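Local coordinates for protein 336aa long hypothetical dTDP-glucose 4,6-dehydratase (Pyrococcus horikoshii, PDB 2HUN) that probably acts as a dTDP-glucose 4,6-dehydratase, an NAD-dependent lyase of nucleotide-sugar metabolism, and binds NAD in its Rossmann-fold domain, at residues I104-L109 against M160-W165; D143-S148 against T154-D159. All coordinates share one frame; numbering follows the deposited sequence.

Contact 1. Residues I104-L109 against M160-W165; sequences IGTYTL and MLVLGW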
ATOM      1  N   ILE A 104       8.903  -5.622   2.931  1.00 22.61           N
ATOM      2  CA  ILE A 104      10.339  -5.382   3.073  1.00 23.79           C
ATOM      3  C   ILE A 104      11.097  -5.899   1.852  1.00 23.59           C
ATOM      4  O   ILE A 104      12.010  -5.250   1.355  1.00 26.14           O
ATOM      5  CB  ILE A 104      10.913  -6.062   4.345  1.00 24.81           C
ATOM      6  CG1 ILE A 104      10.159  -5.580   5.584  1.00 26.50           C
ATOM      7  CG2 ILE A 104      12.401  -5.735   4.489  1.00 25.90           C
ATOM      8  CD1 ILE A 104      10.179  -4.087   5.782  1.00 29.88           C
ATOM      9  N   GLY A 105      10.703  -7.066   1.363  1.00 23.91           N
ATOM     10  CA  GLY A 105      11.361  -7.632   0.204  1.00 24.19           C
ATOM     11  C   GLY A 105      11.271  -6.732  -1.016  1.00 25.61           C
ATOM     12  O   GLY A 105      12.259  -6.545  -1.729  1.00 24.72           O
ATOM     13  N   THR A 106      10.091  -6.172  -1.269  1.00 22.60           N
ATOM     14  CA  THR A 106       9.936  -5.307  -2.428  1.00 23.61           C
ATOM     15  C   THR A 106      10.714  -4.006  -2.221  1.00 23.59           C
ATOM     16  O   THR A 106      11.344  -3.497  -3.147  1.00 25.09           O
ATOM     17  CB  THR A 106       8.455  -5.017  -2.702  1.00 21.89           C
ATOM     18  OG1 THR A 106       7.779  -6.257  -2.951  1.00 20.59           O
ATOM     19  CG2 THR A 106       8.304  -4.107  -3.917  1.00 19.90           C
ATOM     20  N   TYR A 107      10.668  -3.486  -1.002  1.00 25.68           N
ATOM     21  CA  TYR A 107      11.395  -2.270  -0.633  1.00 27.87           C
ATOM     22  C   TYR A 107      12.887  -2.455  -0.925  1.00 28.32           C
ATOM     23  O   TYR A 107      13.523  -1.599  -1.541  1.00 29.28           O
ATOM     24  CB  TYR A 107      11.213  -1.994   0.863  1.00 27.23           C
ATOM     25  CG  TYR A 107      12.184  -0.983   1.449  1.00 27.91           C
ATOM     26  CD1 TYR A 107      12.005   0.390   1.255  1.00 27.56           C
ATOM     27  CD2 TYR A 107      13.285  -1.404   2.198  1.00 28.08           C
ATOM     28  CE1 TYR A 107      12.898   1.320   1.797  1.00 27.58           C
ATOM     29  CE2 TYR A 107      14.187  -0.483   2.743  1.00 28.39           C
ATOM     30  CZ  TYR A 107      13.986   0.876   2.540  1.00 29.21           C
ATOM     31  OH  TYR A 107      14.861   1.791   3.087  1.00 30.42           O
ATOM     32  N   THR A 108      13.432  -3.580  -0.471  1.00 28.22           N
ATOM     33  CA  THR A 108      14.846  -3.891  -0.658  1.00 27.09           C
ATOM     34  C   THR A 108      15.224  -3.958  -2.136  1.00 27.55           C
ATOM     35  O   THR A 108      16.281  -3.477  -2.539  1.00 27.30           O
ATOM     36  CB  THR A 108      15.210  -5.234   0.009  1.00 26.80           C
ATOM     37  OG1 THR A 108      14.771  -5.223   1.374  1.00 25.27           O
ATOM     38  CG2 THR A 108      16.723  -5.450  -0.022  1.00 28.16           C
ATOM     39  N   LEU A 109      14.355  -4.562  -2.938  1.00 27.78           N
ATOM     40  CA  LEU A 109      14.594  -4.671  -4.365  1.00 28.48           C
ATOM     41  C   LEU A 109      14.589  -3.270  -4.979  1.00 26.93           C
ATOM     42  O   LEU A 109      15.445  -2.945  -5.802  1.00 27.77           O
ATOM     43  CB  LEU A 109      13.507  -5.533  -5.015  1.00 30.83           C
ATOM     44  CG  LEU A 109      13.832  -6.101  -6.395  1.00 33.16           C
ATOM     45  CD1 LEU A 109      14.982  -7.094  -6.263  1.00 33.74           C
ATOM     46  CD2 LEU A 109      12.602  -6.788  -6.980  1.00 35.30           C
ATOM     47  N   MET A 160       2.278   0.190  -3.672  1.00 18.48           N
ATOM     48  CA  MET A 160       2.428   1.612  -3.386  1.00 19.00           C
ATOM     49  C   MET A 160       3.893   2.056  -3.367  1.00 22.10           C
ATOM     50  O   MET A 160       4.226   3.134  -3.883  1.00 21.65           O
ATOM     51  CB  MET A 160       1.746   1.970  -2.049  1.00 18.91           C
ATOM     52  CG  MET A 160       0.232   1.767  -2.036  1.00 20.72           C
ATOM     53  SD  MET A 160      -0.622   2.555  -3.437  1.00 23.16           S
ATOM     54  CE  MET A 160      -0.710   1.245  -4.594  1.00 22.13           C
ATOM     55  N   LEU A 161       4.768   1.237  -2.779  1.00 22.08           N
ATOM     56  CA  LEU A 161       6.187   1.586  -2.726  1.00 23.51           C
ATOM     57  C   LEU A 161       6.743   1.653  -4.142  1.00 23.83           C
ATOM     58  O   LEU A 161       7.486   2.570  -4.481  1.00 23.45           O
ATOM     59  CB  LEU A 161       6.984   0.558  -1.911  1.00 21.10           C
ATOM     60  CG  LEU A 161       6.574   0.372  -0.447  1.00 20.82           C
ATOM     61  CD1 LEU A 161       7.514  -0.626   0.223  1.00 23.39           C
ATOM     62  CD2 LEU A 161       6.610   1.704   0.272  1.00 21.08           C
ATOM     63  N   VAL A 162       6.371   0.687  -4.975  1.00 24.19           N
ATOM     64  CA  VAL A 162       6.848   0.681  -6.351  1.00 24.41           C
ATOM     65  C   VAL A 162       6.435   1.950  -7.094  1.00 23.95           C
ATOM     66  O   VAL A 162       7.240   2.538  -7.808  1.00 23.80           O
ATOM     67  CB  VAL A 162       6.336  -0.551  -7.125  1.00 24.46           C
ATOM     68  CG1 VAL A 162       6.709  -0.439  -8.591  1.00 24.50           C
ATOM     69  CG2 VAL A 162       6.947  -1.809  -6.538  1.00 24.28           C
ATOM     70  N   LEU A 163       5.185   2.370  -6.930  1.00 24.31           N
ATOM     71  CA  LEU A 163       4.703   3.575  -7.597  1.00 23.32           C
ATOM     72  C   LEU A 163       5.508   4.791  -7.131  1.00 22.70           C
ATOM     73  O   LEU A 163       5.935   5.613  -7.940  1.00 22.37           O
ATOM     74  CB  LEU A 163       3.217   3.784  -7.298  1.00 21.23           C
ATOM     75  CG  LEU A 163       2.245   2.757  -7.903  1.00 21.18           C
ATOM     76  CD1 LEU A 163       0.822   3.030  -7.429  1.00 17.37           C
ATOM     77  CD2 LEU A 163       2.317   2.820  -9.413  1.00 21.05           C
ATOM     78  N   GLY A 164       5.731   4.879  -5.825  1.00 22.03           N
ATOM     79  CA  GLY A 164       6.468   5.994  -5.258  1.00 23.91           C
ATOM     80  C   GLY A 164       7.929   6.064  -5.655  1.00 24.12           C
ATOM     81  O   GLY A 164       8.416   7.120  -6.060  1.00 23.71           O
ATOM     82  N   TRP A 165       8.632   4.946  -5.523  1.00 23.78           N
ATOM     83  CA  TRP A 165      10.051   4.883  -5.870  1.00 23.64           C
ATOM     84  C   TRP A 165      10.277   5.160  -7.356  1.00 23.62           C
ATOM     85  O   TRP A 165      11.237   5.826  -7.736  1.00 24.02           O
ATOM     86  CB  TRP A 165      10.621   3.511  -5.502  1.00 20.41           C
ATOM     87  CG  TRP A 165      11.395   3.486  -4.201  1.00 20.71           C
ATOM     88  CD1 TRP A 165      12.733   3.264  -4.054  1.00 21.02           C
ATOM     89  CD2 TRP A 165      10.870   3.654  -2.876  1.00 20.08           C
ATOM     90  NE1 TRP A 165      13.077   3.276  -2.726  1.00 21.17           N
ATOM     91  CE2 TRP A 165      11.954   3.513  -1.978  1.00 21.12           C
ATOM     92  CE3 TRP A 165       9.591   3.906  -2.359  1.00 19.43           C
ATOM     93  CZ2 TRP A 165      11.799   3.613  -0.590  1.00 19.03           C
ATOM     94  CZ3 TRP A 165       9.436   4.007  -0.979  1.00 18.89           C
ATOM     95  CH2 TRP A 165      10.538   3.860  -0.110  1.00 19.64           C
TER
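T106 meets V162 methyl to methyl: its CG2 lies 3.7 Å from V162 CG2, the two side chains crossing at about a right angle. Because T106 CG2 is anti to the backbone N, OG1 is left beside that N, where it bonds to N102 O one turn back and to H81 NE2. Both methyl-bearing residues also rest on H124 of strand 121-127, so these two Rossmann-fold helices lie side by side on the sheet, their local axes 9.9 Å apart and 18° from parallel. Next comes Y107, whose CB touches L161 CD1 at 4.0 Å. With CG anti to the backbone N (chi1 165°), its ring runs out to W165 and offers CE1 to W165 CZ2 at 3.5 Å. The two ring planes are nearly perpendicular, at 85°, and the indole benzene carbons sit at the tyrosine ring's edge. With an alanine here, the six-membered ring of W165 would probably lose its neighbour and a gap would open beside it. The indole NE1 of W165 bonds to E111 OE1, further along helix 96-116. No hydrogen bond spans the segments; cohesion between them is apolar, while T106 OG1 and W165 NE1 find their partners outside the two segments.

Contact 2. Residues D143-S148 against T154-D159; sequences DRLMPS and TKAASD. With NAD (nicotinamide-adenine-dinucleotide), chain C.
No flat side chain takes part where P147 and L145 meet A156: the P147 ring, puckered at CG, puts that atom 4.4 Å from A156 CB. The helix it meets carries the Tyr-x-x-x-Lys motif of the short-chain dehydrogenase/reductase superfamily, here Y151 and K155, both bound to NAD. The flat carboxylate of D159 makes its polar bonds outside the two segments: OD2 forms a salt bridge with R177, and OD1 is hydrogen-bonded to S126 OG.

The closest touch between the segments comes from L145, whose CD1 reaches A156 CB at 3.7 Å. A156 is thus met by both a leucine branch and the proline ring, and this small apolar patch joins the loop 143-148 to the helix. Beyond it, M160 of the second subunit packs on L145 and P147, so the loop lies between its own helix and the partner chain.

K155 leaves the helix in another direction. Its chain is bent twice, at chi2 (-63°) and chi3 (-68°), and carries the ammonium group to the nicotinamide ribose and to V125 O. At its root, K155 O takes two donors: D159 N at 3.0 Å in the helical pattern, and S158 OG at 2.6 Å, tilted 24° from the carbonyl plane. S158 OG is also hydrogen-bonded to H124 NE2, which ties this helix turn to strand 121-127. On the ribose, the lysine prefers one hydroxyl: NZ donates to O3D of NAD at 2.9 Å, while CE of K155 passes 3.4 Å from the neighbouring O2D.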
ATOM      1  N   ASP A 143      -9.044   2.315  -9.837  1.00 18.27           N
ATOM      2  CA  ASP A 143      -9.892   2.180  -8.651  1.00 19.37           C
ATOM      3  C   ASP A 143      -9.062   1.992  -7.388  1.00 19.43           C
ATOM      4  O   ASP A 143      -7.949   1.492  -7.443  1.00 18.69           O
ATOM      5  CB  ASP A 143     -10.844   0.994  -8.807  1.00 20.68           C
ATOM      6  CG  ASP A 143     -11.850   1.204  -9.920  1.00 21.99           C
ATOM      7  OD1 ASP A 143     -12.321   2.341 -10.069  1.00 23.07           O
ATOM      8  OD2 ASP A 143     -12.181   0.230 -10.628  1.00 23.35           O
ATOM      9  N   ARG A 144      -9.614   2.408  -6.254  1.00 19.75           N
ATOM     10  CA  ARG A 144      -8.941   2.284  -4.971  1.00 20.73           C
ATOM     11  C   ARG A 144      -8.740   0.814  -4.659  1.00 20.71           C
ATOM     12  O   ARG A 144      -9.378  -0.052  -5.252  1.00 20.33           O
ATOM     13  CB  ARG A 144      -9.792   2.900  -3.850  1.00 20.49           C
ATOM     14  CG  ARG A 144     -10.922   1.973  -3.318  1.00 21.26           C
ATOM     15  CD  ARG A 144     -11.981   1.656  -4.387  1.00 22.06           C
ATOM     16  NE  ARG A 144     -13.017   0.747  -3.889  1.00 21.69           N
ATOM     17  CZ  ARG A 144     -12.849  -0.559  -3.681  1.00 24.12           C
ATOM     18  NH1 ARG A 144     -11.680  -1.139  -3.934  1.00 23.03           N
ATOM     19  NH2 ARG A 144     -13.850  -1.290  -3.203  1.00 24.15           N
ATOM     20  N   LEU A 145      -7.857   0.536  -3.711  1.00 22.09           N
ATOM     21  CA  LEU A 145      -7.618  -0.829  -3.293  1.00 23.13           C
ATOM     22  C   LEU A 145      -8.400  -1.030  -1.997  1.00 24.99           C
ATOM     23  O   LEU A 145      -8.742  -0.061  -1.315  1.00 23.77           O
ATOM     24  CB  LEU A 145      -6.120  -1.067  -3.048  1.00 22.98           C
ATOM     25  CG  LEU A 145      -5.185  -0.782  -4.232  1.00 20.59           C
ATOM     26  CD1 LEU A 145      -3.770  -1.213  -3.887  1.00 19.35           C
ATOM     27  CD2 LEU A 145      -5.669  -1.502  -5.462  1.00 21.57           C
ATOM     28  N   MET A 146      -8.692  -2.285  -1.669  1.00 26.22           N
ATOM     29  CA  MET A 146      -9.415  -2.611  -0.444  1.00 26.63           C
ATOM     30  C   MET A 146      -9.053  -4.040  -0.042  1.00 26.99           C
ATOM     31  O   MET A 146      -9.896  -4.939  -0.069  1.00 26.25           O
ATOM     32  CB  MET A 146     -10.924  -2.493  -0.667  1.00 25.54           C
ATOM     33  CG  MET A 146     -11.738  -2.444   0.626  1.00 27.42           C
ATOM     34  SD  MET A 146     -11.254  -1.074   1.714  1.00 28.35           S
ATOM     35  CE  MET A 146     -11.916   0.355   0.807  1.00 28.36           C
ATOM     36  N   PRO A 147      -7.781  -4.267   0.330  1.00 26.68           N
ATOM     37  CA  PRO A 147      -7.314  -5.597   0.735  1.00 26.01           C
ATOM     38  C   PRO A 147      -8.066  -6.102   1.967  1.00 26.64           C
ATOM     39  O   PRO A 147      -8.302  -5.343   2.902  1.00 26.05           O
ATOM     40  CB  PRO A 147      -5.833  -5.370   1.008  1.00 27.97           C
ATOM     41  CG  PRO A 147      -5.809  -3.952   1.536  1.00 25.47           C
ATOM     42  CD  PRO A 147      -6.737  -3.249   0.561  1.00 25.41           C
ATOM     43  N   SER A 148      -8.445  -7.379   1.963  1.00 26.68           N
ATOM     44  CA  SER A 148      -9.183  -7.941   3.089  1.00 28.25           C
ATOM     45  C   SER A 148      -8.380  -8.920   3.937  1.00 27.18           C
ATOM     46  O   SER A 148      -8.923  -9.525   4.850  1.00 29.13           O
ATOM     47  CB  SER A 148     -10.465  -8.631   2.601  1.00 27.36           C
ATOM     48  OG  SER A 148     -10.163  -9.779   1.832  1.00 28.65           O
ATOM     49  N   THR A 154      -0.400  -6.558   2.307  1.00 21.10           N
ATOM     50  CA  THR A 154       1.045  -6.419   2.145  1.00 21.45           C
ATOM     51  C   THR A 154       1.396  -6.351   0.659  1.00 20.72           C
ATOM     52  O   THR A 154       2.335  -5.660   0.268  1.00 20.25           O
ATOM     53  CB  THR A 154       1.819  -7.567   2.836  1.00 20.73           C
ATOM     54  OG1 THR A 154       1.337  -8.838   2.374  1.00 22.29           O
ATOM     55  CG2 THR A 154       1.631  -7.481   4.343  1.00 23.00           C
ATOM     56  N   LYS A 155       0.642  -7.060  -0.174  1.00 20.92           N
ATOM     57  CA  LYS A 155       0.890  -6.988  -1.610  1.00 21.28           C
ATOM     58  C   LYS A 155       0.533  -5.564  -2.046  1.00 21.01           C
ATOM     59  O   LYS A 155       1.258  -4.948  -2.826  1.00 22.49           O
ATOM     60  CB  LYS A 155       0.027  -7.994  -2.378  1.00 22.62           C
ATOM     61  CG  LYS A 155       0.469  -9.449  -2.230  1.00 22.83           C
ATOM     62  CD  LYS A 155       1.867  -9.697  -2.810  1.00 24.97           C
ATOM     63  CE  LYS A 155       1.880  -9.554  -4.331  1.00 24.92           C
ATOM     64  NZ  LYS A 155       3.252  -9.728  -4.907  1.00 22.90           N
ATOM     65  N   ALA A 156      -0.583  -5.047  -1.531  1.00 20.95           N
ATOM     66  CA  ALA A 156      -1.050  -3.694  -1.858  1.00 21.73           C
ATOM     67  C   ALA A 156      -0.029  -2.665  -1.404  1.00 20.87           C
ATOM     68  O   ALA A 156       0.264  -1.718  -2.128  1.00 22.01           O
ATOM     69  CB  ALA A 156      -2.400  -3.412  -1.190  1.00 19.31           C
ATOM     70  N   ALA A 157       0.510  -2.857  -0.204  1.00 19.11           N
ATOM     71  CA  ALA A 157       1.516  -1.957   0.339  1.00 19.30           C
ATOM     72  C   ALA A 157       2.749  -1.958  -0.552  1.00 21.48           C
ATOM     73  O   ALA A 157       3.346  -0.904  -0.780  1.00 24.35           O
ATOM     74  CB  ALA A 157       1.900  -2.375   1.757  1.00 19.40           C
ATOM     75  N   SER A 158       3.139  -3.131  -1.052  1.00 19.89           N
ATOM     76  CA  SER A 158       4.309  -3.207  -1.919  1.00 19.13           C
ATOM     77  C   SER A 158       4.048  -2.464  -3.228  1.00 17.86           C
ATOM     78  O   SER A 158       4.944  -1.800  -3.748  1.00 19.36           O
ATOM     79  CB  SER A 158       4.726  -4.667  -2.188  1.00 17.55           C
ATOM     80  OG  SER A 158       3.796  -5.365  -2.999  1.00 23.05           O
ATOM     81  N   ASP A 159       2.832  -2.562  -3.761  1.00 17.54           N
ATOM     82  CA  ASP A 159       2.499  -1.844  -4.997  1.00 18.01           C
ATOM     83  C   ASP A 159       2.741  -0.340  -4.799  1.00 17.74           C
ATOM     84  O   ASP A 159       3.325   0.328  -5.655  1.00 19.95           O
ATOM     85  CB  ASP A 159       1.025  -2.050  -5.382  1.00 18.80           C
ATOM     86  CG  ASP A 159       0.741  -3.435  -5.927  1.00 20.14           C
ATOM     87  OD1 ASP A 159       1.660  -4.274  -5.927  1.00 23.33           O
ATOM     88  OD2 ASP A 159      -0.409  -3.685  -6.358  1.00 22.02           O
TER
HETATM   89  PA  NAD C 801       4.409 -19.687  -5.073  1.00 29.81           P
HETATM   90  O1A NAD C 801       4.017 -19.713  -3.656  1.00 30.66           O
HETATM   91  O2A NAD C 801       4.244 -20.913  -5.904  1.00 28.28           O
HETATM   92  O5B NAD C 801       5.961 -19.286  -5.127  1.00 29.61           O
HETATM   93  C5B NAD C 801       6.499 -18.111  -4.503  1.00 25.98           C
HETATM   94  C4B NAD C 801       8.013 -18.239  -4.714  1.00 25.67           C
HETATM   95  O4B NAD C 801       8.692 -17.087  -4.177  1.00 26.08           O
HETATM   96  C3B NAD C 801       8.581 -19.482  -3.972  1.00 23.84           C
HETATM   97  O3B NAD C 801       9.477 -20.209  -4.829  1.00 25.94           O
HETATM   98  C2B NAD C 801       9.228 -18.871  -2.715  1.00 26.35           C
HETATM   99  O2B NAD C 801      10.294 -19.614  -2.123  1.00 24.19           O
HETATM  100  C1B NAD C 801       9.665 -17.495  -3.220  1.00 26.08           C
HETATM  101  N9A NAD C 801       9.755 -16.463  -2.163  1.00 26.35           N
HETATM  102  C8A NAD C 801       8.815 -16.090  -1.275  1.00 29.07           C
HETATM  103  N7A NAD C 801       9.302 -15.125  -0.498  1.00 27.53           N
HETATM  104  C5A NAD C 801      10.551 -14.869  -0.875  1.00 25.53           C
HETATM  105  C6A NAD C 801      11.567 -13.973  -0.441  1.00 26.02           C
HETATM  106  N6A NAD C 801      11.408 -13.123   0.564  1.00 25.53           N
HETATM  107  N1A NAD C 801      12.802 -14.016  -1.131  1.00 25.38           N
HETATM  108  C2A NAD C 801      12.995 -14.913  -2.193  1.00 25.20           C
HETATM  109  N3A NAD C 801      12.038 -15.757  -2.599  1.00 26.48           N
HETATM  110  C4A NAD C 801      10.845 -15.727  -1.949  1.00 25.68           C
HETATM  111  O3  NAD C 801       3.420 -18.624  -5.720  1.00 28.75           O
HETATM  112  PN  NAD C 801       3.132 -18.059  -7.171  1.00 27.11           P
HETATM  113  O1N NAD C 801       1.692 -18.403  -7.355  1.00 26.85           O
HETATM  114  O2N NAD C 801       4.042 -18.631  -8.184  1.00 24.88           O
HETATM  115  O5D NAD C 801       3.187 -16.452  -7.006  1.00 28.72           O
HETATM  116  C5D NAD C 801       4.046 -15.596  -7.766  1.00 26.52           C
HETATM  117  C4D NAD C 801       3.520 -14.141  -7.663  1.00 27.11           C
HETATM  118  O4D NAD C 801       2.297 -13.988  -8.401  1.00 24.92           O
HETATM  119  C3D NAD C 801       3.258 -13.709  -6.215  1.00 26.37           C
HETATM  120  O3D NAD C 801       3.768 -12.361  -6.041  1.00 26.82           O
HETATM  121  C2D NAD C 801       1.709 -13.766  -6.097  1.00 25.82           C
HETATM  122  O2D NAD C 801       1.254 -12.807  -5.138  1.00 27.39           O
HETATM  123  C1D NAD C 801       1.282 -13.463  -7.524  1.00 26.83           C
HETATM  124  N1N NAD C 801      -0.027 -14.023  -7.919  1.00 27.36           N
HETATM  125  C2N NAD C 801      -0.252 -15.435  -8.050  1.00 27.12           C
HETATM  126  C3N NAD C 801      -1.525 -15.886  -8.443  1.00 28.60           C
HETATM  127  C7N NAD C 801      -1.836 -17.390  -8.615  1.00 28.92           C
HETATM  128  O7N NAD C 801      -2.911 -17.720  -9.130  1.00 28.14           O
HETATM  129  N7N NAD C 801      -0.943 -18.293  -8.225  1.00 24.58           N
HETATM  130  C4N NAD C 801      -2.563 -14.955  -8.701  1.00 27.77           C
HETATM  131  C5N NAD C 801      -2.323 -13.572  -8.565  1.00 28.23           C
HETATM  132  C6N NAD C 801      -1.062 -13.093  -8.177  1.00 27.58           C

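In the fold
From the N terminus, the chain first lays down strands 5-9, 31-36, 56-60 and 78-81 of the Rossmann sheet, then enters helix 96-116, the first partner of contact 1. It continues through strand 121-127 to the loop 143-148, turns into helix 150-168 and closes contact 2 within its early turns. Slightly further along the same helix, contact 1 closes a wider loop, so contact 2 is nested inside it. The two meet directly: T106 OG1 packs 3.5 Å from S158 CB, and M160 CE lies 4.0 Å from L145 CD1. Helix 150-168 is therefore shared, joined to helix 96-116 by contact 1 and to the loop by contact 2, and both contacts border the second subunit.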